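Local coordinates for uncharacterized protein (Bacteroides eggerthii DSM 20697, PDB 4ECO), which is of unknown function but, as a leucine-rich repeat protein, probably serves in protein binding, at residues L459-P473 and L490-S504. Numbering follows the deposited sequence.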
loop_
_atom_site.group_PDB
_atom_site.type_symbol
_atom_site.label_atom_id
_atom_site.label_comp_id
_atom_site.label_asym_id
_atom_site.label_seq_id
_atom_site.Cartn_x
_atom_site.Cartn_y
_atom_site.Cartn_z
ATOM N N LEU A 459 -16.661 -14.679 1.465
ATOM C CA LEU A 459 -16.139 -14.024 2.662
ATOM C C LEU A 459 -15.855 -14.995 3.810
ATOM O O LEU A 459 -16.758 -15.662 4.306
ATOM C CB LEU A 459 -17.114 -12.945 3.145
ATOM C CG LEU A 459 -17.251 -11.744 2.251
ATOM C CD1 LEU A 459 -18.475 -10.961 2.610
ATOM C CD2 LEU A 459 -15.999 -10.890 2.272
ATOM N N SER A 460 -14.599 -15.029 4.248
ATOM C CA SER A 460 -14.175 -15.809 5.395
ATOM C C SER A 460 -14.073 -14.889 6.649
ATOM O O SER A 460 -14.101 -15.382 7.781
ATOM C CB SER A 460 -12.855 -16.539 5.115
ATOM O OG SER A 460 -11.799 -15.693 4.691
ATOM N N SER A 461 -13.974 -13.563 6.447
ATOM C CA SER A 461 -13.889 -12.586 7.536
ATOM C C SER A 461 -14.503 -11.241 7.143
ATOM O O SER A 461 -14.370 -10.796 5.993
ATOM C CB SER A 461 -12.447 -12.374 7.972
ATOM O OG SER A 461 -11.678 -11.795 6.939
ATOM N N ILE A 462 -15.170 -10.596 8.116
ATOM C CA ILE A 462 -15.804 -9.302 7.945
ATOM C C ILE A 462 -15.482 -8.402 9.149
ATOM O O ILE A 462 -15.539 -8.832 10.299
ATOM C CB ILE A 462 -17.325 -9.444 7.715
ATOM C CG1 ILE A 462 -17.970 -8.110 7.279
ATOM C CG2 ILE A 462 -18.064 -10.105 8.903
ATOM C CD1 ILE A 462 -19.339 -8.226 6.637
ATOM N N ASN A 463 -15.170 -7.138 8.868
ATOM C CA ASN A 463 -14.908 -6.180 9.924
ATOM C C ASN A 463 -15.957 -5.126 9.857
ATOM O O ASN A 463 -16.030 -4.404 8.880
ATOM C CB ASN A 463 -13.511 -5.590 9.793
ATOM C CG ASN A 463 -13.001 -5.011 11.074
ATOM O OD1 ASN A 463 -13.755 -4.583 11.994
ATOM N ND2 ASN A 463 -11.692 -4.974 11.138
ATOM N N LEU A 464 -16.831 -5.087 10.841
ATOM C CA LEU A 464 -17.934 -4.119 10.897
ATOM C C LEU A 464 -17.791 -3.243 12.140
ATOM O O LEU A 464 -18.724 -2.553 12.528
ATOM C CB LEU A 464 -19.275 -4.850 10.866
ATOM C CG LEU A 464 -19.756 -5.195 9.481
ATOM C CD1 LEU A 464 -20.795 -6.295 9.523
ATOM C CD2 LEU A 464 -20.297 -3.971 8.785
HETATM N N MSE A 465 -16.580 -3.250 12.729
HETATM C CA MSE A 465 -16.273 -2.470 13.919
HETATM C C MSE A 465 -16.465 -0.963 13.648
HETATM O O MSE A 465 -16.060 -0.458 12.592
HETATM C CB MSE A 465 -14.826 -2.764 14.419
HETATM C CG MSE A 465 -14.318 -1.793 15.531
HETATM SE SE MSE A 465 -13.533 -0.087 14.846
HETATM C CE MSE A 465 -11.837 -0.833 14.297
ATOM N N GLY A 466 -16.992 -0.260 14.647
ATOM C CA GLY A 466 -17.148 1.187 14.559
ATOM C C GLY A 466 -18.209 1.604 13.579
ATOM O O GLY A 466 -17.925 2.342 12.641
ATOM N N ASN A 467 -19.436 1.119 13.791
ATOM C CA ASN A 467 -20.569 1.440 12.943
ATOM C C ASN A 467 -21.791 1.779 13.806
ATOM O O ASN A 467 -21.625 2.153 14.967
ATOM C CB ASN A 467 -20.829 0.311 11.958
ATOM C CG ASN A 467 -19.938 0.461 10.768
ATOM O OD1 ASN A 467 -20.071 1.408 10.003
ATOM N ND2 ASN A 467 -18.976 -0.418 10.613
HETATM N N MSE A 468 -22.995 1.671 13.240
HETATM C CA MSE A 468 -24.250 2.089 13.871
HETATM C C MSE A 468 -25.231 0.961 14.093
HETATM O O MSE A 468 -26.414 1.232 14.349
HETATM C CB MSE A 468 -24.942 3.144 12.979
HETATM C CG MSE A 468 -24.107 4.388 12.726
HETATM SE SE MSE A 468 -23.666 5.262 14.409
HETATM C CE MSE A 468 -21.891 6.156 13.756
ATOM N N LEU A 469 -24.763 -0.287 14.001
ATOM C CA LEU A 469 -25.630 -1.451 14.176
ATOM C C LEU A 469 -26.196 -1.497 15.599
ATOM O O LEU A 469 -25.491 -1.168 16.557
ATOM C CB LEU A 469 -24.875 -2.743 13.840
ATOM C CG LEU A 469 -24.358 -2.827 12.402
ATOM C CD1 LEU A 469 -23.186 -3.769 12.297
ATOM C CD2 LEU A 469 -25.461 -3.178 11.404
ATOM N N THR A 470 -27.500 -1.805 15.708
ATOM C CA THR A 470 -28.235 -1.918 16.977
ATOM C C THR A 470 -28.708 -3.358 17.157
ATOM O O THR A 470 -28.916 -3.800 18.294
ATOM C CB THR A 470 -29.389 -0.927 17.047
ATOM O OG1 THR A 470 -30.118 -0.955 15.817
ATOM C CG2 THR A 470 -28.913 0.480 17.320
ATOM N N GLU A 471 -28.859 -4.094 16.033
ATOM C CA GLU A 471 -29.215 -5.511 16.042
ATOM C C GLU A 471 -29.016 -6.141 14.651
ATOM O O GLU A 471 -29.154 -5.456 13.628
ATOM C CB GLU A 471 -30.646 -5.777 16.556
ATOM C CG GLU A 471 -31.769 -5.154 15.752
ATOM C CD GLU A 471 -33.131 -5.389 16.362
ATOM O OE1 GLU A 471 -33.498 -6.570 16.581
ATOM O OE2 GLU A 471 -33.834 -4.382 16.604
ATOM N N ILE A 472 -28.635 -7.446 14.646
ATOM C CA ILE A 472 -28.467 -8.290 13.461
ATOM C C ILE A 472 -29.670 -9.245 13.528
ATOM O O ILE A 472 -29.599 -10.294 14.190
ATOM C CB ILE A 472 -27.083 -9.015 13.325
ATOM C CG1 ILE A 472 -25.860 -8.221 13.877
ATOM C CG2 ILE A 472 -26.875 -9.545 11.914
ATOM C CD1 ILE A 472 -25.336 -7.076 13.103
ATOM N N PRO A 473 -30.826 -8.829 12.948
ATOM C CA PRO A 473 -32.053 -9.627 13.085
ATOM C C PRO A 473 -32.064 -10.946 12.303
ATOM O O PRO A 473 -31.137 -11.275 11.554
ATOM C CB PRO A 473 -33.128 -8.691 12.546
ATOM C CG PRO A 473 -32.419 -7.822 11.584
ATOM C CD PRO A 473 -31.079 -7.593 12.182
ATOM N N LEU A 490 -17.566 -18.111 6.455
ATOM C CA LEU A 490 -17.373 -17.028 7.424
ATOM C C LEU A 490 -16.862 -17.563 8.761
ATOM O O LEU A 490 -17.620 -18.181 9.520
ATOM C CB LEU A 490 -18.687 -16.238 7.621
ATOM C CG LEU A 490 -18.564 -14.890 8.342
ATOM C CD1 LEU A 490 -17.769 -13.885 7.497
ATOM C CD2 LEU A 490 -19.931 -14.341 8.663
ATOM N N THR A 491 -15.584 -17.299 9.051
ATOM C CA THR A 491 -14.930 -17.768 10.276
ATOM C C THR A 491 -14.534 -16.597 11.229
ATOM O O THR A 491 -14.211 -16.868 12.384
ATOM C CB THR A 491 -13.704 -18.635 9.932
ATOM O OG1 THR A 491 -12.767 -17.861 9.176
ATOM C CG2 THR A 491 -14.090 -19.914 9.163
ATOM N N SER A 492 -14.589 -15.322 10.778
ATOM C CA SER A 492 -14.234 -14.176 11.637
ATOM C C SER A 492 -15.240 -13.041 11.487
ATOM O O SER A 492 -15.537 -12.626 10.374
ATOM C CB SER A 492 -12.821 -13.661 11.347
ATOM O OG SER A 492 -11.823 -14.639 11.600
ATOM N N ILE A 493 -15.793 -12.565 12.617
ATOM C CA ILE A 493 -16.753 -11.472 12.650
ATOM C C ILE A 493 -16.332 -10.450 13.720
ATOM O O ILE A 493 -16.336 -10.768 14.908
ATOM C CB ILE A 493 -18.205 -11.964 12.876
ATOM C CG1 ILE A 493 -18.568 -13.193 11.975
ATOM C CG2 ILE A 493 -19.186 -10.809 12.676
ATOM C CD1 ILE A 493 -19.966 -13.789 12.221
ATOM N N ASP A 494 -15.957 -9.227 13.284
ATOM C CA ASP A 494 -15.605 -8.113 14.161
ATOM C C ASP A 494 -16.745 -7.131 14.177
ATOM O O ASP A 494 -17.083 -6.547 13.144
ATOM C CB ASP A 494 -14.311 -7.434 13.730
ATOM C CG ASP A 494 -13.554 -6.768 14.862
ATOM O OD1 ASP A 494 -14.189 -6.419 15.875
ATOM O OD2 ASP A 494 -12.328 -6.562 14.718
ATOM N N LEU A 495 -17.404 -7.018 15.336
ATOM C CA LEU A 495 -18.552 -6.136 15.526
ATOM C C LEU A 495 -18.333 -5.170 16.692
ATOM O O LEU A 495 -19.303 -4.581 17.190
ATOM C CB LEU A 495 -19.832 -6.971 15.746
ATOM C CG LEU A 495 -20.384 -7.673 14.506
ATOM C CD1 LEU A 495 -21.223 -8.850 14.886
ATOM C CD2 LEU A 495 -21.115 -6.688 13.588
ATOM N N ARG A 496 -17.060 -4.955 17.088
ATOM C CA ARG A 496 -16.733 -4.020 18.162
ATOM C C ARG A 496 -17.247 -2.624 17.857
ATOM O O ARG A 496 -17.396 -2.248 16.682
ATOM C CB ARG A 496 -15.216 -3.930 18.402
ATOM C CG ARG A 496 -14.506 -5.145 18.998
ATOM C CD ARG A 496 -13.010 -4.944 18.873
ATOM N NE ARG A 496 -12.649 -4.762 17.460
ATOM C CZ ARG A 496 -11.598 -4.087 17.012
ATOM N NH1 ARG A 496 -10.747 -3.529 17.860
ATOM N NH2 ARG A 496 -11.377 -3.986 15.714
ATOM N N PHE A 497 -17.480 -1.839 18.909
ATOM C CA PHE A 497 -17.876 -0.439 18.808
ATOM C C PHE A 497 -19.076 -0.249 17.937
ATOM O O PHE A 497 -19.007 0.410 16.894
ATOM C CB PHE A 497 -16.726 0.449 18.297
ATOM C CG PHE A 497 -15.544 0.388 19.215
ATOM C CD1 PHE A 497 -15.519 1.134 20.386
ATOM C CD2 PHE A 497 -14.479 -0.459 18.942
ATOM C CE1 PHE A 497 -14.443 1.046 21.261
ATOM C CE2 PHE A 497 -13.397 -0.550 19.816
ATOM C CZ PHE A 497 -13.387 0.199 20.974
ATOM N N ASN A 498 -20.183 -0.817 18.389
ATOM C CA ASN A 498 -21.499 -0.654 17.802
ATOM C C ASN A 498 -22.444 -0.419 18.972
ATOM O O ASN A 498 -21.979 -0.103 20.080
ATOM C CB ASN A 498 -21.883 -1.848 16.911
ATOM C CG ASN A 498 -21.414 -1.713 15.495
ATOM O OD1 ASN A 498 -22.078 -1.114 14.667
ATOM N ND2 ASN A 498 -20.276 -2.280 15.174
ATOM N N LYS A 499 -23.749 -0.540 18.753
ATOM C CA LYS A 499 -24.702 -0.331 19.819
ATOM C C LYS A 499 -25.639 -1.532 19.840
ATOM O O LYS A 499 -26.841 -1.381 20.071
ATOM C CB LYS A 499 -25.417 1.018 19.608
ATOM C CG LYS A 499 -24.542 2.232 19.930
ATOM C CD LYS A 499 -25.141 3.506 19.415
ATOM C CE LYS A 499 -24.335 4.719 19.819
ATOM N NZ LYS A 499 -24.925 5.982 19.275
ATOM N N LEU A 500 -25.061 -2.743 19.608
ATOM C CA LEU A 500 -25.778 -4.009 19.504
ATOM C C LEU A 500 -26.367 -4.475 20.820
ATOM O O LEU A 500 -25.667 -4.539 21.823
ATOM C CB LEU A 500 -24.860 -5.116 18.957
ATOM C CG LEU A 500 -24.433 -5.027 17.485
ATOM C CD1 LEU A 500 -23.290 -5.971 17.199
ATOM C CD2 LEU A 500 -25.584 -5.363 16.554
ATOM N N THR A 501 -27.650 -4.859 20.791
ATOM C CA THR A 501 -28.407 -5.421 21.933
ATOM C C THR A 501 -28.877 -6.825 21.625
ATOM O O THR A 501 -29.183 -7.585 22.560
ATOM C CB THR A 501 -29.616 -4.563 22.309
ATOM O OG1 THR A 501 -30.355 -4.279 21.124
ATOM C CG2 THR A 501 -29.230 -3.263 23.020
ATOM N N LYS A 502 -28.927 -7.185 20.318
ATOM C CA LYS A 502 -29.410 -8.490 19.884
ATOM C C LYS A 502 -28.735 -9.031 18.653
ATOM O O LYS A 502 -28.387 -8.294 17.735
ATOM C CB LYS A 502 -30.920 -8.430 19.572
ATOM C CG LYS A 502 -31.807 -9.197 20.536
ATOM C CD LYS A 502 -33.272 -8.737 20.431
ATOM C CE LYS A 502 -33.531 -7.347 21.000
ATOM N NZ LYS A 502 -34.943 -6.913 20.814
ATOM N N LEU A 503 -28.647 -10.360 18.614
ATOM C CA LEU A 503 -28.207 -11.102 17.452
ATOM C C LEU A 503 -29.435 -11.924 16.977
ATOM O O LEU A 503 -30.566 -11.435 17.111
ATOM C CB LEU A 503 -26.939 -11.944 17.715
ATOM C CG LEU A 503 -25.632 -11.186 18.078
ATOM C CD1 LEU A 503 -24.475 -12.135 18.098
ATOM C CD2 LEU A 503 -25.313 -10.041 17.102
ATOM N N SER A 504 -29.232 -13.121 16.395
ATOM C CA SER A 504 -30.272 -14.014 15.865
ATOM C C SER A 504 -29.726 -15.403 15.797
ATOM O O SER A 504 -28.532 -15.595 16.047
ATOM C CB SER A 504 -30.742 -13.563 14.484
ATOM O OG SER A 504 -29.651 -13.408 13.587
#
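Asn-498 reaches across to the backbone of 459-473 with both ends of its amide, the asparagine ladder of a leucine-rich repeat. Its OD1 takes the N-H of Leu-469 on a lone pair, in the carbonyl plane, at 2.9 Å. Its ND2 gives to Leu-464 O at 3.1 Å with that oxygen in the amide plane, while ND2 of Asn-467 meets the same oxygen from the opposite face of its carbonyl. Replacing Asn-498 by an alanine would probably cost Leu-469 N its acceptor and Leu-464 O one of its two donors, leaving the turn freer to shift. Strands 461-463 and 492-494 run parallel, 4° apart, bonded from Ile-462 O to Asp-494 N at 3.0 Å. Asn-463 and Asp-494 lie alongside each other, amide and carboxylate planes only 11° apart. Arg-496 NE meets Asp-494 OD1 in a salt bridge of 2.8 Å, and selenomethionine Met-465 lays CG 3.4 Å above the guanidinium plane. That CG, anti to the backbone N (chi1 170°), also touches the Phe-497 ring edge at CD2. Inside the coil, Leu-495 CD2 packs on Leu-464 CB and, crossing nearly at a right angle, on Leu-469 CD1, both at 3.8 Å. Asn-467 and Asn-523 continue the ladder to the adjoining coils; strands 435-439 and 517-519 flank the pair, helix 451-454 packs on Ile-462 and Leu-490, and helix 160-168 covers Ser-492 and Asp-494.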